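Local coordinates for De novo designed protein Foldit4 (Synthetic construct, PDB 6WI5) that is a computationally designed synthetic protein with no known natural function, folding into a ferredoxin-like sandwich of two helices on a four-stranded sheet, at residues E26-E31 and V35-E40; R19-I24 and V48-R53; R71-K74 and N79-V82; V3-R8 and R64-I69. All coordinates share one frame; numbering follows the deposited sequence. Where two conformers were deposited one is given.

How the contacts relate
All four contacts lie at the helix–sheet interface of one ferredoxin-like fold; no ligand site is known. Contacts 1 and 2 share helix 17-31, with centres 10 Å apart, and their strands pair directly: H51 N is 2.7 Å from E40 O. Contacts 3 and 4 share helix 59-76, with centres 12 Å apart, and V82 CG1 lies 3.7 Å from I7 CG2 where their strands adjoin. The two helices meet where I24 CG2 of contact 2 packs 4.0 Å from I69 CD1 of contact 4. Contacts 1 and 3, about 16 Å apart between centres, fall on opposite sides of the chain's centre.

Contact 1 of 4, residues E26-E31 and V35-E40; sequences EEVKRE and VEVHVE
V28 meets V35 and V37 through one of its two methyl groups. From CB, which itself stays back from the strand, the branch to CG1 runs anti to the backbone N (chi1 176°), which carries CG1 to the strand, against both valines. There CG1 lies 3.7 Å from V35 CG1 and 3.9 Å from V37 CG1. It also touches the branch points of both partners, with V37 CB at 4.0 Å and V35 CB at 4.1 Å, so a single methyl serves both valines.

Helix 17-31 and edge strand 36-44 form the second and third elements of a split β-α-β unit, the half-repeat of the ferredoxin-like fold. The connection between them is short, and the CA atoms of V28 and V35 are only 7.0 Å apart where the chain turns back to the sheet.

E31 adds a looser contact with its aliphatic part, CG lying 4.3 Å from V35 CG2. Its carboxylate bends away from the strand and pairs instead with R64 and R68 of helix 59-76. L65 of that same helix packs against both V28 and V35, while V37 is also touched by L25 of the first helix and by V52 of the adjoining strand.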
# COMPACT_ATOMS: atom_id res chain seq x y z
N GLU A 26 -7.86 5.86 0.03
CA GLU A 26 -8.13 7.27 0.29
C GLU A 26 -6.86 8.11 0.17
O GLU A 26 -6.89 9.22 -0.36
CB GLU A 26 -8.75 7.44 1.67
CG GLU A 26 -10.23 7.10 1.72
CD GLU A 26 -10.76 7.03 3.14
OE1 GLU A 26 -9.94 6.97 4.08
OE2 GLU A 26 -11.99 7.05 3.32
N GLU A 27 -5.73 7.58 0.65
CA GLU A 27 -4.47 8.31 0.53
C GLU A 27 -4.01 8.40 -0.92
O GLU A 27 -3.44 9.41 -1.33
CB GLU A 27 -3.40 7.66 1.40
CG GLU A 27 -3.68 7.74 2.89
CD GLU A 27 -3.77 9.17 3.39
OE1 GLU A 27 -3.10 10.06 2.82
OE2 GLU A 27 -4.52 9.42 4.36
N VAL A 28 -4.26 7.35 -1.70
CA VAL A 28 -3.94 7.41 -3.13
C VAL A 28 -4.81 8.44 -3.83
O VAL A 28 -4.34 9.18 -4.70
CB VAL A 28 -4.08 6.01 -3.76
CG1 VAL A 28 -3.85 6.08 -5.26
CG2 VAL A 28 -3.12 5.03 -3.12
N LYS A 29 -6.09 8.51 -3.45
CA LYS A 29 -6.99 9.50 -4.03
C LYS A 29 -6.58 10.92 -3.67
O LYS A 29 -6.67 11.83 -4.50
CB LYS A 29 -8.42 9.22 -3.57
CG LYS A 29 -9.46 10.19 -4.09
CD LYS A 29 -10.76 10.05 -3.31
CE LYS A 29 -11.86 10.93 -3.89
NZ LYS A 29 -12.35 10.42 -5.20
N ARG A 30 -6.11 11.13 -2.44
CA ARG A 30 -5.69 12.46 -2.01
C ARG A 30 -4.44 12.92 -2.75
O ARG A 30 -4.27 14.12 -2.97
CB ARG A 30 -5.46 12.49 -0.50
CG ARG A 30 -6.73 12.37 0.32
CD ARG A 30 -6.42 12.23 1.80
NE ARG A 30 -7.63 12.25 2.62
CZ ARG A 30 -7.65 12.07 3.94
NH1 ARG A 30 -8.80 12.11 4.60
NH2 ARG A 30 -6.52 11.84 4.59
N GLU A 31 -3.57 11.99 -3.12
CA GLU A 31 -2.34 12.36 -3.82
C GLU A 31 -2.64 12.90 -5.21
O GLU A 31 -2.38 14.07 -5.51
CB GLU A 31 -1.40 11.15 -3.89
CG GLU A 31 -0.06 11.44 -4.56
CD GLU A 31 0.66 12.62 -3.94
OE1 GLU A 31 0.90 13.61 -4.66
OE2 GLU A 31 0.99 12.55 -2.73
N VAL A 35 -2.43 8.55 -10.36
CA VAL A 35 -1.73 7.44 -9.74
C VAL A 35 -2.51 6.15 -9.98
O VAL A 35 -3.69 6.06 -9.65
CB VAL A 35 -1.52 7.69 -8.24
CG1 VAL A 35 -0.98 6.45 -7.56
CG2 VAL A 35 -0.59 8.88 -8.03
N GLU A 36 -1.84 5.16 -10.56
CA GLU A 36 -2.44 3.85 -10.81
C GLU A 36 -2.22 2.96 -9.59
O GLU A 36 -1.10 2.84 -9.09
CB GLU A 36 -1.82 3.22 -12.05
CG GLU A 36 -2.40 1.88 -12.46
CD GLU A 36 -1.80 1.37 -13.76
OE1 GLU A 36 -1.07 2.14 -14.41
OE2 GLU A 36 -2.06 0.20 -14.12
N VAL A 37 -3.30 2.35 -9.10
CA VAL A 37 -3.24 1.54 -7.89
C VAL A 37 -4.07 0.27 -8.10
O VAL A 37 -5.14 0.30 -8.71
CB VAL A 37 -3.73 2.32 -6.65
CG1 VAL A 37 -5.19 2.73 -6.79
CG2 VAL A 37 -3.51 1.50 -5.38
N HIS A 38 -3.54 -0.85 -7.61
CA HIS A 38 -4.25 -2.13 -7.60
C HIS A 38 -4.07 -2.77 -6.24
O HIS A 38 -2.97 -2.76 -5.68
CB HIS A 38 -3.74 -3.07 -8.70
CG HIS A 38 -3.96 -2.57 -10.09
ND1 HIS A 38 -3.06 -1.74 -10.73
CD2 HIS A 38 -4.97 -2.77 -10.97
CE1 HIS A 38 -3.51 -1.46 -11.94
NE2 HIS A 38 -4.67 -2.07 -12.11
N VAL A 39 -5.15 -3.34 -5.71
CA VAL A 39 -5.15 -3.94 -4.38
C VAL A 39 -5.57 -5.40 -4.50
O VAL A 39 -6.53 -5.72 -5.21
CB VAL A 39 -6.09 -3.18 -3.42
CG1 VAL A 39 -6.12 -3.84 -2.05
CG2 VAL A 39 -5.66 -1.72 -3.30
N GLU A 40 -4.85 -6.27 -3.80
CA GLU A 40 -5.13 -7.70 -3.82
C GLU A 40 -5.01 -8.26 -2.41
O GLU A 40 -4.04 -7.97 -1.70
CB GLU A 40 -4.18 -8.45 -4.76
CG GLU A 40 -4.27 -9.97 -4.68
CD GLU A 40 -3.25 -10.67 -5.55
OE1 GLU A 40 -3.13 -10.30 -6.74
OE2 GLU A 40 -2.57 -11.58 -5.05

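Contact 2 of 4, residues R19-I24 and V48-R53; sequences RLIKRI and VEVHVR
V50 is held by two neighbouring residues of the helix, L20 and I21, one to each of its methyl groups. L20 CD2 comes within 4.1 Å of V50 CG2 as the two branches run by one another in opposite senses. I21 slants across the other branch, its CG1 lying 4.1 Å from V50 CG1. One turn on, I24 and V52 meet end-on through their terminal methyls, I24 CD1 standing 4.0 Å from V52 CG2. In I24, CG1 leaves anti to the carbonyl carbon, and the straight chain beyond it carries CD1 toward V52; beside it, I24 CG2 is 4.2 Å from V52 CG1.

The segments run nearly parallel, at 13° between their directions and with axes 10.4 Å apart: in this ferredoxin-like fold, helix 17-31 runs parallel to inner strand 47-56 and antiparallel to the strand that precedes it, 3-11. Outside this shell, I21 extends onto V39 and T41 of the edge strand. L20 leans instead on I73 and L76 of the second helix, and I24 on I9 of the inner strand 3-11.

On the sheet face turned from the helices, H51 NE2 donates to E49 OE1 over 3.0 Å. The bond is bent to 149° and meets the carboxylate oxygen on its anti side, 29° out of the carboxylate plane. R44 forms a salt bridge to that same oxygen, which would draw negative charge toward it.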
# COMPACT_ATOMS: atom_id res chain seq x y z
N ARG A 19 -11.12 -1.75 6.51
CA ARG A 19 -10.70 -0.40 6.88
C ARG A 19 -9.31 -0.09 6.34
O ARG A 19 -9.03 1.04 5.93
CB ARG A 19 -10.73 -0.23 8.40
CG ARG A 19 -11.99 0.42 8.93
CD ARG A 19 -11.65 1.52 9.92
NE ARG A 19 -10.88 1.02 11.05
CZ ARG A 19 -10.33 1.80 11.98
NH1 ARG A 19 -10.44 3.12 11.89
NH2 ARG A 19 -9.64 1.26 12.98
N LEU A 20 -8.42 -1.08 6.34
CA LEU A 20 -7.06 -0.87 5.85
C LEU A 20 -7.06 -0.52 4.36
O LEU A 20 -6.40 0.43 3.93
CB LEU A 20 -6.20 -2.10 6.11
CG LEU A 20 -4.77 -2.05 5.58
CD1 LEU A 20 -4.00 -0.91 6.22
CD2 LEU A 20 -4.06 -3.38 5.82
N ILE A 21 -7.81 -1.29 3.56
CA ILE A 21 -7.87 -1.02 2.13
C ILE A 21 -8.52 0.33 1.86
O ILE A 21 -8.09 1.09 0.99
CB ILE A 21 -8.61 -2.16 1.40
CG1 ILE A 21 -7.78 -3.44 1.45
CG2 ILE A 21 -8.93 -1.77 -0.03
CD1 ILE A 21 -8.44 -4.61 0.76
N LYS A 22 -9.58 0.65 2.61
CA LYS A 22 -10.25 1.94 2.42
C LYS A 22 -9.31 3.10 2.72
O LYS A 22 -9.27 4.08 1.98
CB LYS A 22 -11.50 2.01 3.31
CG LYS A 22 -12.29 3.30 3.16
CD LYS A 22 -13.46 3.34 4.13
CE LYS A 22 -14.26 4.63 3.96
NZ LYS A 22 -15.40 4.71 4.92
N ARG A 23 -8.53 2.99 3.81
CA ARG A 23 -7.62 4.06 4.17
C ARG A 23 -6.52 4.23 3.12
O ARG A 23 -6.12 5.36 2.80
CB ARG A 23 -7.01 3.79 5.54
CG ARG A 23 -6.02 4.85 6.01
CD ARG A 23 -6.73 6.06 6.58
NE ARG A 23 -7.51 5.72 7.77
CZ ARG A 23 -7.00 5.56 8.98
NH1 ARG A 23 -5.70 5.71 9.18
NH2 ARG A 23 -7.79 5.26 10.00
N ILE A 24 -6.01 3.12 2.58
CA ILE A 24 -4.94 3.20 1.59
C ILE A 24 -5.44 3.82 0.30
O ILE A 24 -4.77 4.67 -0.30
CB ILE A 24 -4.32 1.81 1.36
CG1 ILE A 24 -3.65 1.30 2.63
CG2 ILE A 24 -3.32 1.85 0.22
CD1 ILE A 24 -3.04 -0.07 2.49
N VAL A 48 -4.16 -13.00 6.62
CA VAL A 48 -4.48 -12.20 5.44
C VAL A 48 -3.28 -11.33 5.09
O VAL A 48 -2.70 -10.68 5.97
CB VAL A 48 -5.72 -11.33 5.67
CG1 VAL A 48 -6.03 -10.53 4.42
CG2 VAL A 48 -6.91 -12.19 6.06
N GLU A 49 -2.92 -11.32 3.81
CA GLU A 49 -1.92 -10.41 3.27
C GLU A 49 -2.60 -9.46 2.30
O GLU A 49 -3.34 -9.90 1.40
CB GLU A 49 -0.80 -11.16 2.56
CG GLU A 49 0.23 -11.79 3.47
CD GLU A 49 1.42 -12.34 2.70
OE1 GLU A 49 1.35 -12.37 1.45
OE2 GLU A 49 2.41 -12.75 3.34
N VAL A 50 -2.37 -8.16 2.47
CA VAL A 50 -2.87 -7.13 1.56
C VAL A 50 -1.72 -6.67 0.68
O VAL A 50 -0.68 -6.22 1.19
CB VAL A 50 -3.48 -5.95 2.33
CG1 VAL A 50 -3.96 -4.88 1.36
CG2 VAL A 50 -4.63 -6.43 3.21
N HIS A 51 -1.89 -6.79 -0.63
CA HIS A 51 -0.88 -6.41 -1.60
C HIS A 51 -1.36 -5.17 -2.35
O HIS A 51 -2.44 -5.18 -2.95
CB HIS A 51 -0.59 -7.55 -2.58
CG HIS A 51 0.06 -8.74 -1.94
ND1 HIS A 51 1.36 -9.11 -2.21
CD2 HIS A 51 -0.41 -9.64 -1.05
CE1 HIS A 51 1.66 -10.19 -1.51
NE2 HIS A 51 0.60 -10.53 -0.80
N VAL A 52 -0.55 -4.11 -2.31
CA VAL A 52 -0.85 -2.86 -2.99
C VAL A 52 0.25 -2.59 -4.00
O VAL A 52 1.43 -2.53 -3.63
CB VAL A 52 -0.97 -1.69 -2.00
CG1 VAL A 52 -1.40 -0.42 -2.72
CG2 VAL A 52 -1.94 -2.03 -0.87
N ARG A 53 -0.12 -2.44 -5.26
CA ARG A 53 0.81 -2.08 -6.32
C ARG A 53 0.47 -0.70 -6.86
O ARG A 53 -0.69 -0.44 -7.22
CB ARG A 53 0.80 -3.12 -7.45
CG ARG A 53 1.87 -2.87 -8.50
CD ARG A 53 1.93 -3.99 -9.52
NE ARG A 53 0.66 -4.15 -10.23
CZ ARG A 53 0.30 -3.43 -11.28
NH1 ARG A 53 1.10 -2.48 -11.74
NH2 ARG A 53 -0.87 -3.64 -11.86

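Contact 3 of 4, residues R71-K74 and N79-V82; sequences REIK and NSEV
The turn from helix 59-76 into edge strand 81-87, which ends the second β-α-β unit of the ferredoxin-like fold, sets I73 and K74 against S80 and V82. The apolar part centres on the branch methyl of I73. With chi1 at -67°, CG2 lies anti to the backbone N and faces the returning chain, where it meets S80 CB at 3.8 Å and V82 CG2 at 3.9 Å. The isoleucine and valine side chains meet at a slant, and S80 OG also lies close to the same methyl. I73 continues inward onto I9 of the inner strand 3-11, and V82 rests in turn beside I7.

K74 approaches from the solvent side. Its chain is folded back by bends at chi2 (64°) and chi3 (60°), which bring NZ to 3.5 Å from S80 O, close but not hydrogen-bonded, and over the flank of V82.

A water links the two segments: it donates to I73 O at 3.1 Å and lies 2.8 Å from S80 OG. D77, in the turn, accepts a hydrogen bond from the backbone N of N79 through OD1, as in an Asx turn, and its OD2 makes a weak one with S80 OG.

No direct hydrogen bond joins segments 71-74 and 79-82. The polar link passes through a solvent molecule, and the ammonium group of K74 probably adds a mild electrostatic attraction to the S80 carbonyl.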
# COMPACT_ATOMS: atom_id res chain seq x y z
N ARG A 71 2.41 5.46 7.25
CA ARG A 71 1.94 6.08 8.49
C ARG A 71 0.50 5.71 8.78
O ARG A 71 0.14 5.46 9.94
CB ARG A 71 2.09 7.60 8.40
CG ARG A 71 3.52 8.11 8.30
CD ARG A 71 3.55 9.63 8.44
NE ARG A 71 4.78 10.21 7.90
CZ ARG A 71 4.88 10.72 6.68
NH1 ARG A 71 6.03 11.23 6.26
NH2 ARG A 71 3.83 10.74 5.87
N GLU A 72 -0.34 5.66 7.75
CA GLU A 72 -1.74 5.28 7.96
C GLU A 72 -1.86 3.81 8.34
O GLU A 72 -2.75 3.45 9.12
CB GLU A 72 -2.56 5.57 6.70
CG GLU A 72 -2.61 7.04 6.32
CD GLU A 72 -3.30 7.90 7.38
OE1 GLU A 72 -4.14 7.36 8.14
OE2 GLU A 72 -2.99 9.10 7.46
N ILE A 73 -0.98 2.96 7.81
CA ILE A 73 -0.98 1.55 8.21
C ILE A 73 -0.63 1.42 9.69
O ILE A 73 -1.25 0.64 10.42
CB ILE A 73 0.00 0.75 7.33
CG1 ILE A 73 -0.50 0.69 5.88
CG2 ILE A 73 0.21 -0.64 7.89
CD1 ILE A 73 0.50 0.09 4.92
N LYS A 74 0.35 2.20 10.15
CA LYS A 74 0.78 2.11 11.54
C LYS A 74 -0.28 2.63 12.49
O LYS A 74 -0.40 2.13 13.62
CB LYS A 74 2.09 2.86 11.73
CG LYS A 74 3.02 2.24 12.76
CD LYS A 74 3.47 0.86 12.30
CE LYS A 74 4.23 0.94 10.99
NZ LYS A 74 4.63 -0.41 10.48
N ASN A 79 1.50 -3.00 15.15
CA ASN A 79 2.31 -4.19 14.95
C ASN A 79 2.20 -4.75 13.53
O ASN A 79 2.49 -5.93 13.33
CB ASN A 79 1.92 -5.26 15.97
CG ASN A 79 2.14 -4.81 17.40
OD1 ASN A 79 3.10 -4.11 17.70
ND2 ASN A 79 1.23 -5.21 18.29
N SER A 80 1.79 -3.94 12.56
CA SER A 80 1.65 -4.42 11.20
C SER A 80 3.02 -4.70 10.58
O SER A 80 3.93 -3.87 10.66
CB SER A 80 0.89 -3.41 10.34
OG SER A 80 -0.51 -3.53 10.54
N GLU A 81 3.16 -5.87 9.97
CA GLU A 81 4.36 -6.23 9.22
C GLU A 81 4.18 -5.79 7.78
O GLU A 81 3.25 -6.24 7.10
CB GLU A 81 4.60 -7.74 9.31
CG GLU A 81 6.03 -8.15 9.58
CD GLU A 81 6.18 -9.65 9.76
OE1 GLU A 81 5.52 -10.21 10.66
OE2 GLU A 81 6.95 -10.27 9.00
N VAL A 82 5.07 -4.91 7.32
CA VAL A 82 4.98 -4.32 5.99
C VAL A 82 6.30 -4.55 5.26
O VAL A 82 7.38 -4.37 5.83
CB VAL A 82 4.67 -2.81 6.06
CG1 VAL A 82 4.53 -2.23 4.66
CG2 VAL A 82 3.40 -2.57 6.86
O HOH W 1 -2.60 -1.99 9.60

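Contact 4 of 4, residues V3-R8 and R64-I69; sequences VVVEIR and RLVERI
V66 looks down from helix 59-76 onto V5, and the two valines cross obliquely. One methyl of V66 does the touching: CG2, anti to the carbonyl carbon, lies 3.7 Å from V5 CG1 and 4.2 Å from V5 CG2, so it rests over the fork of the strand valine, nearer one prong. The backbones stay well separated, the two CA atoms being 8.1 Å apart.

The second pair, I7 and I69, also meets at a slant, but here a chain end meets a branch methyl. I7 is extended at chi2 (177°), and its terminal CD1 reaches up to 4.1 Å from the branch methyl CG2 of I69.

Strand 3-11 occupies an inner position of the ferredoxin-like sheet, between strands 47-56 and 81-87, and these contacts seat the second helix on it although 55 residues separate the two segments. V5 is also packed by I62, a turn earlier on the helix, and by V84 and T86 of the edge strand, while I69 touches I54 on the other neighbouring strand.

E6 and R8, which alternate with V5 and I7, face the opposite side of the sheet, where E6 forms a salt bridge with R85 and R8 lies against H51.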
# COMPACT_ATOMS: atom_id res chain seq x y z
N VAL A 3 7.95 4.45 -12.00
CA VAL A 3 8.31 3.81 -10.74
C VAL A 3 7.17 2.89 -10.34
O VAL A 3 6.00 3.28 -10.39
CB VAL A 3 8.59 4.85 -9.64
CG1 VAL A 3 9.02 4.16 -8.35
CG2 VAL A 3 9.64 5.84 -10.10
N VAL A 4 7.52 1.67 -9.93
CA VAL A 4 6.55 0.69 -9.46
C VAL A 4 6.88 0.35 -8.01
O VAL A 4 8.03 0.00 -7.70
CB VAL A 4 6.54 -0.59 -10.32
CG1 VAL A 4 5.53 -1.59 -9.78
CG2 VAL A 4 6.24 -0.25 -11.77
N VAL A 5 5.89 0.47 -7.13
CA VAL A 5 6.05 0.14 -5.72
C VAL A 5 5.02 -0.93 -5.36
O VAL A 5 3.84 -0.78 -5.67
CB VAL A 5 5.88 1.38 -4.82
CG1 VAL A 5 5.93 0.97 -3.35
CG2 VAL A 5 6.97 2.38 -5.12
N GLU A 6 5.48 -1.99 -4.71
CA GLU A 6 4.63 -3.07 -4.24
C GLU A 6 4.72 -3.14 -2.73
O GLU A 6 5.82 -3.28 -2.18
CB GLU A 6 5.03 -4.40 -4.87
CG GLU A 6 5.18 -4.34 -6.38
CD GLU A 6 5.90 -5.54 -6.94
OE1 GLU A 6 5.27 -6.61 -7.06
OE2 GLU A 6 7.11 -5.43 -7.24
N ILE A 7 3.58 -3.02 -2.06
CA ILE A 7 3.51 -3.01 -0.60
C ILE A 7 2.74 -4.24 -0.15
O ILE A 7 1.61 -4.47 -0.59
CB ILE A 7 2.84 -1.73 -0.08
CG1 ILE A 7 3.52 -0.49 -0.66
CG2 ILE A 7 2.88 -1.69 1.44
CD1 ILE A 7 2.87 0.81 -0.25
N ARG A 8 3.36 -5.04 0.72
CA ARG A 8 2.74 -6.24 1.28
C ARG A 8 2.52 -6.02 2.77
O ARG A 8 3.47 -5.72 3.50
CB ARG A 8 3.62 -7.46 1.04
CG ARG A 8 3.01 -8.76 1.56
CD ARG A 8 4.01 -9.90 1.48
NE ARG A 8 5.16 -9.68 2.36
CZ ARG A 8 6.23 -10.47 2.40
NH1 ARG A 8 6.30 -11.53 1.61
NH2 ARG A 8 7.22 -10.19 3.23
N ARG A 64 6.51 10.17 -1.54
CA ARG A 64 5.61 10.86 -0.62
C ARG A 64 4.38 10.01 -0.33
O ARG A 64 3.93 9.93 0.83
CB ARG A 64 5.20 12.21 -1.20
CG ARG A 64 4.16 12.96 -0.37
CD ARG A 64 3.86 14.34 -0.94
NE ARG A 64 3.28 14.28 -2.28
CZ ARG A 64 3.95 14.57 -3.40
NH1 ARG A 64 5.22 14.93 -3.34
NH2 ARG A 64 3.34 14.49 -4.57
N LEU A 65 3.81 9.37 -1.35
CA LEU A 65 2.62 8.56 -1.16
C LEU A 65 2.92 7.31 -0.33
O LEU A 65 2.10 6.90 0.49
CB LEU A 65 2.02 8.18 -2.51
CG LEU A 65 0.77 7.30 -2.50
CD1 LEU A 65 -0.32 7.94 -1.67
CD2 LEU A 65 0.29 7.04 -3.92
N VAL A 66 4.09 6.70 -0.54
CA VAL A 66 4.44 5.49 0.20
C VAL A 66 4.58 5.80 1.69
O VAL A 66 4.06 5.07 2.54
CB VAL A 66 5.73 4.87 -0.38
CG1 VAL A 66 6.30 3.85 0.59
CG2 VAL A 66 5.44 4.23 -1.72
N GLU A 67 5.28 6.89 2.02
CA GLU A 67 5.47 7.24 3.43
C GLU A 67 4.14 7.56 4.10
O GLU A 67 3.94 7.24 5.28
CB GLU A 67 6.43 8.42 3.55
CG GLU A 67 7.84 8.11 3.08
CD GLU A 67 8.43 6.90 3.77
OE1 GLU A 67 8.21 6.75 4.99
OE2 GLU A 67 9.10 6.10 3.09
N ARG A 68 3.23 8.20 3.37
CA ARG A 68 1.92 8.51 3.95
C ARG A 68 1.10 7.24 4.15
O ARG A 68 0.39 7.11 5.16
CB ARG A 68 1.18 9.51 3.06
CG ARG A 68 0.24 10.43 3.82
CD ARG A 68 -0.22 11.59 2.96
NE ARG A 68 -1.14 11.18 1.90
CZ ARG A 68 -0.83 11.14 0.61
NH1 ARG A 68 0.39 11.48 0.21
NH2 ARG A 68 -1.73 10.75 -0.28
N ILE A 69 1.20 6.30 3.22
CA ILE A 69 0.51 5.01 3.37
C ILE A 69 1.06 4.26 4.57
O ILE A 69 0.30 3.69 5.37
CB ILE A 69 0.63 4.19 2.08
CG1 ILE A 69 -0.24 4.79 0.97
CG2 ILE A 69 0.26 2.73 2.33
CD1 ILE A 69 -0.07 4.13 -0.37